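Local coordinates for protein complement factor MASP-3 (Homo sapiens, PDB 3DEM) that is a serine protease of the complement system in innate immunity that interacts with mannan-binding lectin and ficolins, at residues I39-M44 against V59-E64. Numbering follows the deposited sequence.
Sequences IKLYFM and VKVETE
L41 and F43 face V61 and V59 across the interior of the first CUB domain, from strands that belong to different four-stranded antiparallel sheets. The two chains run in opposite senses, so that L41 lies over V61, their CA atoms 9.2 Å apart, and F43 over V59, where the CA separation grows to 11.0 Å. At such spacing the backbones are too distant to bond, and side chains alone bridge the gap between the layers. Residues alternate along both strands: L41, F43, V59 and V61 turn inward, whereas K40, Y42, K60 and E62 project from the outer surfaces of the sandwich.

L41 and V61 meet tip to tip. With CG anti to the backbone N (chi1 175°) and chi2 at 73°, CD2 is the leucine methyl carried farthest from the backbone, and it rests on both branches of the valine, 3.7 Å from V61 CG2 and 4.2 Å from V61 CG1. F43 and V59, by contrast, pass alongside one another rather than meeting head-on, and the far end of the ring, CZ, lies 4.1 Å from V59 CG1, which approaches the ring obliquely. The longer aromatic side chain spans the wider end of the gap. All four residues are buried, and the contact is wholly apolar.

On the outer face of the 58-62 sheet, K60 NZ and E62 OE1 form a long salt bridge of 4.0 Å; on that of the 37-47 sheet, Y42 OH hydrogen-bonds to H139 ND1 of the second subunit. Within the core, L41 also packs on I97 and V61 on M95, both from strand 94-101. Strand 58-62 lies between 94-101 and 67-71, and 37-47 between 111-120 and 88-89, so the contact joins central strands of the two sheets of the CUB β-sandwich.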
# COMPACT_ATOMS: atom_id res chain seq x y z
N ILE A 39 -10.25 -4.31 4.36
CA ILE A 39 -10.82 -4.77 3.10
C ILE A 39 -11.34 -3.60 2.28
O ILE A 39 -12.09 -2.76 2.78
CB ILE A 39 -12.00 -5.74 3.32
CG1 ILE A 39 -11.71 -6.71 4.47
CG2 ILE A 39 -12.32 -6.48 2.03
CD1 ILE A 39 -11.08 -7.99 4.03
N LYS A 40 -10.95 -3.58 1.01
CA LYS A 40 -11.45 -2.60 0.06
C LYS A 40 -12.36 -3.30 -0.94
O LYS A 40 -11.98 -4.31 -1.52
CB LYS A 40 -10.27 -1.98 -0.67
CG LYS A 40 -10.59 -0.74 -1.46
CD LYS A 40 -9.31 -0.08 -1.98
CE LYS A 40 -8.86 -0.69 -3.30
NZ LYS A 40 -7.62 -0.03 -3.82
N LEU A 41 -13.57 -2.78 -1.13
CA LEU A 41 -14.54 -3.38 -2.04
C LEU A 41 -15.08 -2.36 -3.04
O LEU A 41 -15.45 -1.25 -2.66
CB LEU A 41 -15.70 -3.99 -1.25
CG LEU A 41 -16.88 -4.56 -2.05
CD1 LEU A 41 -16.49 -5.88 -2.72
CD2 LEU A 41 -18.09 -4.76 -1.17
N TYR A 42 -15.13 -2.75 -4.31
CA TYR A 42 -15.73 -1.90 -5.35
C TYR A 42 -16.44 -2.70 -6.44
O TYR A 42 -16.28 -3.92 -6.55
CB TYR A 42 -14.68 -0.95 -5.95
CG TYR A 42 -13.50 -1.64 -6.58
CD1 TYR A 42 -13.50 -1.97 -7.93
CD2 TYR A 42 -12.38 -1.97 -5.83
CE1 TYR A 42 -12.42 -2.61 -8.52
CE2 TYR A 42 -11.29 -2.60 -6.40
CZ TYR A 42 -11.32 -2.92 -7.75
OH TYR A 42 -10.23 -3.54 -8.31
N PHE A 43 -17.24 -2.01 -7.26
CA PHE A 43 -18.07 -2.69 -8.24
C PHE A 43 -17.79 -2.22 -9.66
O PHE A 43 -17.58 -1.03 -9.90
CB PHE A 43 -19.55 -2.48 -7.92
CG PHE A 43 -19.98 -3.05 -6.59
CD1 PHE A 43 -20.66 -4.25 -6.52
CD2 PHE A 43 -19.70 -2.37 -5.41
CE1 PHE A 43 -21.05 -4.77 -5.30
CE2 PHE A 43 -20.09 -2.89 -4.19
CZ PHE A 43 -20.77 -4.09 -4.13
N MET A 44 -17.81 -3.17 -10.61
CA MET A 44 -17.61 -2.85 -12.02
C MET A 44 -18.93 -2.87 -12.79
O MET A 44 -19.03 -2.32 -13.88
CB MET A 44 -16.62 -3.81 -12.67
CG MET A 44 -15.26 -3.87 -12.00
SD MET A 44 -14.56 -2.24 -11.65
CE MET A 44 -14.47 -1.52 -13.29
N VAL A 59 -27.65 -5.64 -2.14
CA VAL A 59 -26.32 -6.08 -1.78
C VAL A 59 -25.96 -5.38 -0.48
O VAL A 59 -25.84 -4.16 -0.43
CB VAL A 59 -25.27 -5.77 -2.87
CG1 VAL A 59 -23.87 -6.07 -2.36
CG2 VAL A 59 -25.56 -6.56 -4.15
N LYS A 60 -25.82 -6.16 0.58
CA LYS A 60 -25.57 -5.63 1.91
C LYS A 60 -24.11 -5.90 2.29
O LYS A 60 -23.64 -7.04 2.23
CB LYS A 60 -26.51 -6.30 2.91
CG LYS A 60 -26.48 -5.74 4.32
CD LYS A 60 -27.43 -6.54 5.21
CE LYS A 60 -27.65 -5.87 6.56
NZ LYS A 60 -28.69 -6.55 7.38
N VAL A 61 -23.39 -4.84 2.67
CA VAL A 61 -22.00 -4.97 3.08
C VAL A 61 -21.87 -4.62 4.55
O VAL A 61 -22.22 -3.50 4.96
CB VAL A 61 -21.08 -4.04 2.26
CG1 VAL A 61 -19.63 -4.21 2.68
CG2 VAL A 61 -21.24 -4.31 0.76
N GLU A 62 -21.37 -5.55 5.35
CA GLU A 62 -21.34 -5.36 6.79
C GLU A 62 -20.15 -6.03 7.47
O GLU A 62 -19.45 -6.85 6.87
CB GLU A 62 -22.64 -5.87 7.42
CG GLU A 62 -22.79 -7.37 7.35
CD GLU A 62 -24.21 -7.83 7.60
OE1 GLU A 62 -24.91 -7.22 8.44
OE2 GLU A 62 -24.63 -8.82 6.96
N THR A 63 -19.94 -5.68 8.74
CA THR A 63 -18.99 -6.39 9.58
C THR A 63 -19.78 -7.26 10.55
O THR A 63 -20.97 -7.49 10.36
CB THR A 63 -18.07 -5.44 10.36
OG1 THR A 63 -18.84 -4.73 11.35
CG2 THR A 63 -17.42 -4.44 9.43
N GLU A 64 -19.12 -7.74 11.60
CA GLU A 64 -19.77 -8.62 12.56
C GLU A 64 -20.75 -7.89 13.48
O GLU A 64 -21.54 -8.52 14.18
CB GLU A 64 -18.73 -9.40 13.38
CG GLU A 64 -17.58 -8.54 13.92
CD GLU A 64 -16.51 -8.26 12.87
OE1 GLU A 64 -15.65 -9.14 12.63
OE2 GLU A 64 -16.52 -7.16 12.28